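Local structure of mannose-6-phosphate isomerase (2QH5) at residues T208-K211 with G212-A216; L233-K236 with S237-L241; L99-D102 with K103-L107; E242-I246 with D247-M251. The protein probably catalyses the transfer of GMP from GTP to alpha-D-mannose 1-phosphate, giving GDP-mannose and diphosphate, through the N-terminal nucleotidyltransferase domain represented here. All blocks are in the same frame, centred on the assembly; numbering follows the deposited sequence.

Contact 1 (T208-K211 with G212-A216); sequences TILK and GCERA
T208 accepts the amide N-H of G212 in the i to i+4 ladder of helix 207-216, an alpha-helix packed on the outside of the GT-A-type nucleotidyltransferase domain. This bond is long, G212 N to T208 O 3.3 Å. One residue on, I209 takes the N-H of C213 at 3.2 Å from N to O, and the SG of C213 also rests near that oxygen; both side chains turn to helix 90-99, where I209 meets N92 and C213 reaches N92, A95 and L96. L210 makes the shortest rung, E214 N to L210 O 2.9 Å. The same pair meets through side chains: the carboxylate carbon CD of E214 lies 3.9 Å from CG of L210, while the leucine itself packs on L199 and K203 of helix 195-205. K211 closes the series as R215 N meets K211 O at 3.2 Å, and CG of R215 also lies 3.4 Å from that oxygen. The aliphatic chain of K211 bends about its CB-CG bond (chi2 75°), which carries CD past the glutamate at 4.0 Å from E214 OE1. The ammonium stays beyond salt-bridge range, so any attraction is probably modest: K211 NZ ends 4.4 Å from E214 OE1.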
loop_
_atom_site.group_PDB
_atom_site.type_symbol
_atom_site.label_atom_id
_atom_site.label_comp_id
_atom_site.label_asym_id
_atom_site.label_seq_id
_atom_site.Cartn_x
_atom_site.Cartn_y
_atom_site.Cartn_z
ATOM N N THR A 208 -17.448 -6.023 -8.003
ATOM C CA THR A 208 -16.992 -6.933 -9.045
ATOM C C THR A 208 -15.474 -7.036 -9.074
ATOM O O THR A 208 -14.911 -7.891 -9.761
ATOM C CB THR A 208 -17.496 -6.501 -10.430
ATOM O OG1 THR A 208 -16.983 -5.199 -10.742
ATOM C CG2 THR A 208 -19.028 -6.494 -10.473
ATOM N N ILE A 209 -14.819 -6.151 -8.334
ATOM C CA ILE A 209 -13.371 -6.189 -8.176
ATOM C C ILE A 209 -13.039 -7.120 -7.020
ATOM O O ILE A 209 -12.070 -7.874 -7.071
ATOM C CB ILE A 209 -12.809 -4.762 -7.991
ATOM C CG1 ILE A 209 -13.005 -3.990 -9.296
ATOM C CG2 ILE A 209 -11.339 -4.768 -7.558
ATOM C CD1 ILE A 209 -11.825 -3.146 -9.684
ATOM N N LEU A 210 -13.878 -7.089 -5.991
ATOM C CA LEU A 210 -13.784 -8.043 -4.900
ATOM C C LEU A 210 -14.116 -9.452 -5.389
ATOM O O LEU A 210 -13.451 -10.415 -5.010
ATOM C CB LEU A 210 -14.698 -7.638 -3.738
ATOM C CG LEU A 210 -14.747 -8.627 -2.567
ATOM C CD1 LEU A 210 -13.409 -8.722 -1.849
ATOM C CD2 LEU A 210 -15.836 -8.262 -1.601
ATOM N N LYS A 211 -15.135 -9.551 -6.240
ATOM C CA LYS A 211 -15.573 -10.811 -6.845
ATOM C C LYS A 211 -14.438 -11.476 -7.615
ATOM O O LYS A 211 -14.122 -12.642 -7.382
ATOM C CB LYS A 211 -16.751 -10.551 -7.792
ATOM C CG LYS A 211 -17.672 -11.735 -8.024
ATOM C CD LYS A 211 -18.575 -11.983 -6.815
ATOM C CE LYS A 211 -19.276 -13.332 -6.916
ATOM N NZ LYS A 211 -19.835 -13.756 -5.607
ATOM N N GLY A 212 -13.825 -10.713 -8.520
ATOM C CA GLY A 212 -12.702 -11.183 -9.327
ATOM C C GLY A 212 -11.495 -11.619 -8.518
ATOM O O GLY A 212 -10.828 -12.599 -8.864
ATOM N N CYS A 213 -11.208 -10.891 -7.441
ATOM C CA CYS A 213 -10.132 -11.272 -6.528
ATOM C C CYS A 213 -10.472 -12.530 -5.730
ATOM O O CYS A 213 -9.592 -13.339 -5.461
ATOM C CB CYS A 213 -9.786 -10.122 -5.582
ATOM S SG CYS A 213 -8.692 -8.910 -6.301
ATOM N N GLU A 214 -11.743 -12.687 -5.363
ATOM C CA GLU A 214 -12.215 -13.854 -4.611
ATOM C C GLU A 214 -12.048 -15.166 -5.379
ATOM O O GLU A 214 -11.675 -16.184 -4.794
ATOM C CB GLU A 214 -13.681 -13.681 -4.190
ATOM C CG GLU A 214 -13.896 -12.848 -2.918
ATOM C CD GLU A 214 -15.366 -12.492 -2.670
ATOM O OE1 GLU A 214 -16.143 -12.389 -3.652
ATOM O OE2 GLU A 214 -15.743 -12.317 -1.487
ATOM N N ARG A 215 -12.324 -15.140 -6.681
ATOM C CA ARG A 215 -12.141 -16.327 -7.519
ATOM C C ARG A 215 -10.683 -16.536 -7.931
ATOM O O ARG A 215 -10.261 -17.667 -8.143
ATOM C CB ARG A 215 -13.053 -16.304 -8.755
ATOM C CG ARG A 215 -13.001 -15.017 -9.565
ATOM C CD ARG A 215 -13.541 -15.204 -10.980
ATOM N NE ARG A 215 -12.498 -15.681 -11.888
ATOM C CZ ARG A 215 -12.376 -16.939 -12.309
ATOM N NH1 ARG A 215 -13.242 -17.869 -11.918
ATOM N NH2 ARG A 215 -11.384 -17.266 -13.131
ATOM N N ALA A 216 -9.923 -15.451 -8.055
ATOM C CA ALA A 216 -8.500 -15.551 -8.361
ATOM C C ALA A 216 -7.779 -16.203 -7.184
ATOM O O ALA A 216 -6.968 -17.106 -7.365
ATOM C CB ALA A 216 -7.915 -14.187 -8.663
#

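Contact 2 (L233-K236 with S237-L241); sequences LSEK and SMQDL
M238 sends its side chain back over the start of its own helix to L233, and it can be followed atom by atom. CB lies 3.9 Å from S234 O, and CG comes closer to that oxygen while also meeting CB of L233 at 4.0 Å. With CG set anti to the carbonyl carbon (chi1 -62°) and the chain bent at both later torsions, SD turns against L233, where it lies 4.0 Å from CD1; the terminal CE turns towards L241, 3.7 Å from its CD2. The side chains of M238 and L233 cross at about a right angle. Beyond them L96 of helix 90-99 touches both, L82 of strand 78-84 backs the leucine, and E84 and L86 also touch the methionine. The polar counterpart of this packing is the N-terminus of the short helix 235-239, which follows strand 230-233 of the central mixed sheet and has S234 at its N-cap position. S234 O receives M238 N at 3.3 Å, and a weaker bond from S237 N. The serine hydroxyls meet as well, S234 OG to S237 OG 2.6 Å, a short bond in which either may be the donor; S237 OG is also bound to the hydroxyl of S219. Further along, Q239 N is held weakly by two carbonyls, those of E235 and K236. The side chain of Q239 lies across K236 on the outer side, its OE1 3.7 Å from CE of the lysine.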
loop_
_atom_site.group_PDB
_atom_site.type_symbol
_atom_site.label_atom_id
_atom_site.label_comp_id
_atom_site.label_asym_id
_atom_site.label_seq_id
_atom_site.Cartn_x
_atom_site.Cartn_y
_atom_site.Cartn_z
ATOM N N LEU A 233 -0.334 -16.618 -7.980
ATOM C CA LEU A 233 -1.522 -16.892 -8.760
ATOM C C LEU A 233 -1.145 -17.040 -10.228
ATOM O O LEU A 233 -0.291 -16.300 -10.739
ATOM C CB LEU A 233 -2.546 -15.764 -8.622
ATOM C CG LEU A 233 -2.898 -15.180 -7.259
ATOM C CD1 LEU A 233 -2.193 -13.854 -7.091
ATOM C CD2 LEU A 233 -4.402 -14.986 -7.197
ATOM N N SER A 234 -1.803 -17.985 -10.897
ATOM C CA SER A 234 -1.602 -18.237 -12.324
ATOM C C SER A 234 -1.882 -17.003 -13.162
ATOM O O SER A 234 -2.731 -16.180 -12.807
ATOM C CB SER A 234 -2.525 -19.362 -12.796
ATOM O OG SER A 234 -3.870 -18.923 -12.866
ATOM N N GLU A 235 -1.175 -16.894 -14.280
ATOM C CA GLU A 235 -1.413 -15.839 -15.256
ATOM C C GLU A 235 -2.860 -15.884 -15.735
ATOM O O GLU A 235 -3.460 -14.853 -16.029
ATOM C CB GLU A 235 -0.456 -15.999 -16.435
ATOM C CG GLU A 235 -0.458 -14.820 -17.380
ATOM C CD GLU A 235 0.540 -14.969 -18.503
ATOM O OE1 GLU A 235 0.409 -14.236 -19.509
ATOM O OE2 GLU A 235 1.453 -15.813 -18.383
ATOM N N LYS A 236 -3.402 -17.100 -15.785
ATOM C CA LYS A 236 -4.792 -17.381 -16.131
ATOM C C LYS A 236 -5.778 -16.660 -15.205
ATOM O O LYS A 236 -6.708 -15.998 -15.669
ATOM C CB LYS A 236 -5.024 -18.900 -16.073
ATOM C CG LYS A 236 -6.453 -19.373 -16.361
ATOM C CD LYS A 236 -6.568 -20.074 -17.716
ATOM C CE LYS A 236 -6.740 -19.092 -18.872
ATOM N NZ LYS A 236 -6.871 -19.797 -20.182
ATOM N N SER A 237 -5.559 -16.789 -13.898
ATOM C CA SER A 237 -6.446 -16.211 -12.889
ATOM C C SER A 237 -6.416 -14.688 -12.909
ATOM O O SER A 237 -7.433 -14.029 -12.689
ATOM C CB SER A 237 -6.049 -16.700 -11.497
ATOM O OG SER A 237 -5.913 -18.107 -11.474
ATOM N N MET A 238 -5.243 -14.137 -13.181
ATOM C CA MET A 238 -5.049 -12.706 -13.122
ATOM C C MET A 238 -5.438 -12.016 -14.414
ATOM O O MET A 238 -5.640 -10.809 -14.422
ATOM C CB MET A 238 -3.600 -12.388 -12.769
ATOM C CG MET A 238 -3.199 -12.921 -11.410
ATOM S SD MET A 238 -2.216 -11.744 -10.487
ATOM C CE MET A 238 -3.454 -10.512 -10.097
ATOM N N GLN A 239 -5.549 -12.792 -15.494
ATOM C CA GLN A 239 -5.872 -12.272 -16.826
ATOM C C GLN A 239 -7.206 -11.547 -16.881
ATOM O O GLN A 239 -7.280 -10.420 -17.371
ATOM C CB GLN A 239 -5.870 -13.397 -17.862
ATOM C CG GLN A 239 -4.608 -13.467 -18.702
ATOM C CD GLN A 239 -4.513 -14.749 -19.518
ATOM O OE1 GLN A 239 -5.287 -15.691 -19.324
ATOM N NE2 GLN A 239 -3.551 -14.791 -20.434
ATOM N N ASP A 240 -8.248 -12.190 -16.363
ATOM C CA ASP A 240 -9.603 -11.655 -16.460
ATOM C C ASP A 240 -9.876 -10.524 -15.468
ATOM O O ASP A 240 -10.952 -9.924 -15.487
ATOM C CB ASP A 240 -10.636 -12.770 -16.272
ATOM C CG ASP A 240 -10.888 -13.088 -14.811
ATOM O OD1 ASP A 240 -9.942 -13.544 -14.131
ATOM O OD2 ASP A 240 -12.029 -12.879 -14.341
ATOM N N LEU A 241 -8.904 -10.245 -14.602
ATOM C CA LEU A 241 -9.035 -9.198 -13.596
ATOM C C LEU A 241 -8.942 -7.815 -14.218
ATOM O O LEU A 241 -8.070 -7.560 -15.056
ATOM C CB LEU A 241 -7.959 -9.349 -12.523
ATOM C CG LEU A 241 -8.363 -9.956 -11.184
ATOM C CD1 LEU A 241 -9.117 -11.255 -11.349
ATOM C CD2 LEU A 241 -7.142 -10.165 -10.348
#

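Contact 3 (L99-D102 with K103-L107); sequences LMSD and KEDLL
D102 and D105 grip each other in both directions, a reciprocal pairing that closes the type I beta turn D102-D105 between helix 90-99 and strand 106-111. The turn bond runs from D105 N to D102 O at 3.0 Å and is fairly straight. In return D105 OD1 accepts D102 N, also at 3.0 Å, from 40° out of the carboxylate plane and with a more bent N-H angle of 131°. The D105 side chain reaches back because its CG is tucked between backbone N and carbonyl carbon (chi1 75°), which also brings OD1 to 3.2 Å from CB of D102. S101 lies on the same face of this carboxylate as the D102 N-H, its CB 3.8 Å from D105 OD2, and its OG lies against CD1 of L107 at the same distance. The serine hydroxyl is bound to K6 and to the carbonyl of S97, tying the turn to strand 5-10 and to the preceding helix. D102 and E104 point the same way, side by side, and D102 OD2 approaches E104 OE2 at 3.6 Å. In this beta-alpha-beta crossover, which leads from strand 78-84 through helix 90-99 to the parallel strand 106-111, three acidic side chains cluster around one turn. That clustering probably raises the proton affinity of the D102 and E104 carboxylates. D105 OD2 is buried without a polar partner in the model, which would probably disfavour full negative charge on that oxygen, although the side chain of K4 lies against the residue.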
loop_
_atom_site.group_PDB
_atom_site.type_symbol
_atom_site.label_atom_id
_atom_site.label_comp_id
_atom_site.label_asym_id
_atom_site.label_seq_id
_atom_site.Cartn_x
_atom_site.Cartn_y
_atom_site.Cartn_z
ATOM N N LEU A 99 -7.327 -10.815 1.630
ATOM C CA LEU A 99 -7.905 -12.158 1.598
ATOM C C LEU A 99 -6.930 -13.208 2.143
ATOM O O LEU A 99 -7.356 -14.249 2.630
ATOM C CB LEU A 99 -8.370 -12.542 0.186
ATOM C CG LEU A 99 -9.519 -11.772 -0.495
ATOM C CD1 LEU A 99 -9.575 -12.144 -1.951
ATOM C CD2 LEU A 99 -10.905 -11.958 0.151
ATOM N N MET A 100 -5.629 -12.920 2.068
ATOM C CA MET A 100 -4.602 -13.763 2.688
ATOM C C MET A 100 -4.434 -13.454 4.176
ATOM O O MET A 100 -3.487 -13.927 4.804
ATOM C CB MET A 100 -3.248 -13.581 1.990
ATOM C CG MET A 100 -3.121 -14.255 0.641
ATOM S SD MET A 100 -1.671 -13.727 -0.313
ATOM C CE MET A 100 -2.557 -13.152 -1.749
ATOM N N SER A 101 -5.341 -12.656 4.738
ATOM C CA SER A 101 -5.229 -12.231 6.133
ATOM C C SER A 101 -6.439 -12.613 6.979
ATOM O O SER A 101 -7.490 -12.984 6.452
ATOM C CB SER A 101 -5.011 -10.719 6.201
ATOM O OG SER A 101 -3.768 -10.373 5.630
ATOM N N ASP A 102 -6.282 -12.535 8.298
ATOM C CA ASP A 102 -7.420 -12.637 9.206
ATOM C C ASP A 102 -8.186 -11.333 9.110
ATOM O O ASP A 102 -7.584 -10.258 9.146
ATOM C CB ASP A 102 -6.960 -12.850 10.652
ATOM C CG ASP A 102 -6.595 -14.296 10.954
ATOM O OD1 ASP A 102 -7.056 -15.207 10.225
ATOM O OD2 ASP A 102 -5.852 -14.521 11.936
ATOM N N LYS A 103 -9.507 -11.429 8.971
ATOM C CA LYS A 103 -10.380 -10.253 8.948
ATOM C C LYS A 103 -10.019 -9.236 10.024
ATOM O O LYS A 103 -9.971 -8.043 9.761
ATOM C CB LYS A 103 -11.847 -10.668 9.112
ATOM C CG LYS A 103 -12.694 -10.631 7.836
ATOM C CD LYS A 103 -12.450 -11.817 6.920
ATOM C CE LYS A 103 -13.754 -12.287 6.269
ATOM N NZ LYS A 103 -14.482 -11.218 5.516
ATOM N N GLU A 104 -9.735 -9.726 11.225
ATOM C CA GLU A 104 -9.519 -8.873 12.387
ATOM C C GLU A 104 -8.172 -8.173 12.442
ATOM O O GLU A 104 -8.006 -7.213 13.197
ATOM C CB GLU A 104 -9.726 -9.662 13.688
ATOM C CG GLU A 104 -8.852 -10.908 13.845
ATOM C CD GLU A 104 -9.591 -12.193 13.503
ATOM O OE1 GLU A 104 -10.840 -12.160 13.402
ATOM O OE2 GLU A 104 -8.922 -13.238 13.346
ATOM N N ASP A 105 -7.197 -8.640 11.671
ATOM C CA ASP A 105 -5.864 -8.063 11.808
ATOM C C ASP A 105 -5.676 -6.801 10.967
ATOM O O ASP A 105 -6.435 -6.553 10.037
ATOM C CB ASP A 105 -4.735 -9.117 11.689
ATOM C CG ASP A 105 -4.483 -9.597 10.273
ATOM O OD1 ASP A 105 -4.550 -10.827 10.050
ATOM O OD2 ASP A 105 -4.164 -8.770 9.398
ATOM N N LEU A 106 -4.694 -5.990 11.339
ATOM C CA LEU A 106 -4.541 -4.652 10.778
ATOM C C LEU A 106 -3.447 -4.633 9.742
ATOM O O LEU A 106 -2.393 -5.239 9.923
ATOM C CB LEU A 106 -4.227 -3.623 11.876
ATOM C CG LEU A 106 -5.264 -3.417 12.990
ATOM C CD1 LEU A 106 -4.618 -2.785 14.217
ATOM C CD2 LEU A 106 -6.470 -2.599 12.520
ATOM N N LEU A 107 -3.707 -3.908 8.663
ATOM C CA LEU A 107 -2.851 -3.902 7.503
ATOM C C LEU A 107 -2.220 -2.543 7.348
ATOM O O LEU A 107 -2.916 -1.537 7.292
ATOM C CB LEU A 107 -3.676 -4.216 6.253
ATOM C CG LEU A 107 -3.760 -5.613 5.640
ATOM C CD1 LEU A 107 -3.884 -6.708 6.657
ATOM C CD2 LEU A 107 -4.944 -5.637 4.677
#

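Contact 4 (E242-I246 with D247-M251); sequences EDMSI and DIALM
I246 packs against L250 and M251 in the tight part of this turn. CD1 of I246 lies 3.8 Å from CB of L250, the two chains running side by side and pointing the same way, while its CG1 meets CE of M251 at 3.8 Å with the methionine chain coming in at a slant. F191 and F198 close over this apolar patch, from strand 184-194 and helix 195-205 respectively, and I94 of helix 90-99 also touches the isoleucine. Backbone bonds lock the same turn: I246 O accepts both L250 N, at 2.9 Å, and M251 N, the latter in the carbonyl plane at 3.1 Å. The second of these spans five residues, the sign of a wider pi-type turn at 247-251 in helix 246-251. S245 occupies the N-cap position, though its side chain makes no capping bond. The serine carbonyl starts the helix, taking A249 N at 2.9 Å almost along the C=O axis. M244 belongs to the close packing too: with CG anti to its backbone N (chi1 -174°) and the chain bent only at its last torsion, SD reaches CB of A249 at 3.7 Å. The looser, exposed side is that of I248, whose CG2 lies 4.1 Å from M244 SD and whose CD1 lies 4.1 Å from CB of S245; this side chain also touches E168 of strand 165-168.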
loop_
_atom_site.group_PDB
_atom_site.type_symbol
_atom_site.label_atom_id
_atom_site.label_comp_id
_atom_site.label_asym_id
_atom_site.label_seq_id
_atom_site.Cartn_x
_atom_site.Cartn_y
_atom_site.Cartn_z
ATOM N N GLU A 242 -9.848 -6.931 -13.806
ATOM C CA GLU A 242 -9.813 -5.546 -14.247
ATOM C C GLU A 242 -8.642 -4.836 -13.591
ATOM O O GLU A 242 -8.475 -4.892 -12.373
ATOM C CB GLU A 242 -11.119 -4.822 -13.920
ATOM C CG GLU A 242 -11.159 -3.399 -14.473
ATOM C CD GLU A 242 -12.522 -2.739 -14.363
ATOM O OE1 GLU A 242 -13.448 -3.326 -13.751
ATOM O OE2 GLU A 242 -12.660 -1.618 -14.896
ATOM N N ASP A 243 -7.821 -4.192 -14.415
ATOM C CA ASP A 243 -6.694 -3.415 -13.935
ATOM C C ASP A 243 -7.218 -2.104 -13.364
ATOM O O ASP A 243 -7.721 -1.262 -14.111
ATOM C CB ASP A 243 -5.711 -3.158 -15.080
ATOM C CG ASP A 243 -4.442 -2.479 -14.618
ATOM O OD1 ASP A 243 -4.522 -1.324 -14.151
ATOM O OD2 ASP A 243 -3.359 -3.095 -14.733
ATOM N N MET A 244 -7.101 -1.941 -12.043
ATOM C CA MET A 244 -7.614 -0.751 -11.354
ATOM C C MET A 244 -6.856 -0.419 -10.074
ATOM O O MET A 244 -6.524 -1.316 -9.298
ATOM C CB MET A 244 -9.093 -0.928 -11.030
ATOM C CG MET A 244 -9.734 0.310 -10.450
ATOM S SD MET A 244 -11.508 0.192 -10.479
ATOM C CE MET A 244 -11.825 0.390 -12.238
ATOM N N SER A 245 -6.757 0.876 -9.823
ATOM C CA SER A 245 -6.110 1.447 -8.663
ATOM C C SER A 245 -6.994 1.484 -7.446
ATOM O O SER A 245 -8.183 1.622 -7.567
ATOM C CB SER A 245 -5.731 2.865 -8.983
ATOM O OG SER A 245 -4.609 3.198 -8.231
ATOM N N ILE A 246 -6.413 1.400 -6.263
ATOM C CA ILE A 246 -7.247 1.485 -5.064
ATOM C C ILE A 246 -7.901 2.868 -4.929
ATOM O O ILE A 246 -9.020 2.999 -4.418
ATOM C CB ILE A 246 -6.442 1.105 -3.801
ATOM C CG1 ILE A 246 -7.369 0.891 -2.607
ATOM C CG2 ILE A 246 -5.371 2.134 -3.510
ATOM C CD1 ILE A 246 -8.409 -0.191 -2.840
ATOM N N ASP A 247 -7.201 3.881 -5.438
ATOM C CA ASP A 247 -7.653 5.256 -5.388
ATOM C C ASP A 247 -8.900 5.431 -6.225
ATOM O O ASP A 247 -9.806 6.146 -5.832
ATOM C CB ASP A 247 -6.555 6.204 -5.867
ATOM C CG ASP A 247 -5.201 5.900 -5.240
ATOM O OD1 ASP A 247 -4.574 4.880 -5.613
ATOM O OD2 ASP A 247 -4.754 6.691 -4.384
ATOM N N ILE A 248 -8.950 4.759 -7.370
ATOM C CA ILE A 248 -10.109 4.832 -8.257
ATOM C C ILE A 248 -11.224 3.909 -7.766
ATOM O O ILE A 248 -12.387 4.313 -7.684
ATOM C CB ILE A 248 -9.711 4.511 -9.724
ATOM C CG1 ILE A 248 -8.841 5.638 -10.294
ATOM C CG2 ILE A 248 -10.944 4.295 -10.602
ATOM C CD1 ILE A 248 -7.995 5.240 -11.497
ATOM N N ALA A 249 -10.847 2.679 -7.414
ATOM C CA ALA A 249 -11.788 1.637 -6.986
ATOM C C ALA A 249 -12.562 1.977 -5.723
ATOM O O ALA A 249 -13.762 1.693 -5.622
ATOM C CB ALA A 249 -11.054 0.312 -6.790
ATOM N N LEU A 250 -11.873 2.579 -4.761
ATOM C CA LEU A 250 -12.409 2.661 -3.410
ATOM C C LEU A 250 -12.298 4.035 -2.768
ATOM O O LEU A 250 -13.273 4.541 -2.209
ATOM C CB LEU A 250 -11.727 1.616 -2.528
ATOM C CG LEU A 250 -12.154 1.492 -1.068
ATOM C CD1 LEU A 250 -13.647 1.209 -0.942
ATOM C CD2 LEU A 250 -11.330 0.402 -0.409
ATOM N N MET A 251 -11.114 4.630 -2.851
ATOM C CA MET A 251 -10.839 5.874 -2.139
ATOM C C MET A 251 -11.637 7.071 -2.665
ATOM O O MET A 251 -11.841 8.039 -1.949
ATOM C CB MET A 251 -9.334 6.175 -2.120
ATOM C CG MET A 251 -8.481 5.052 -1.551
ATOM S SD MET A 251 -8.849 4.685 0.177
ATOM C CE MET A 251 -8.063 3.101 0.405
#

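Contact 4 is the most buried of the four; contacts 1, 2 and 3 each combine buried and exposed residues. Helix 90-99 is shared: contacts 1, 2 and 4 lean side chains on it, and contact 3 carries the chain from its end into strand 106-111. Contact 1 touches the other three, through L241 and L233 of contact 2, L99 of contact 3 and M244 of contact 4, whereas contacts 3 and 4 stay about 10 Å apart at their nearest atoms. Chemistry follows place: regular helical rungs in contact 1, a serine-rich helix start in contact 2, acidic turn chemistry in contact 3, and apolar packing in contact 4.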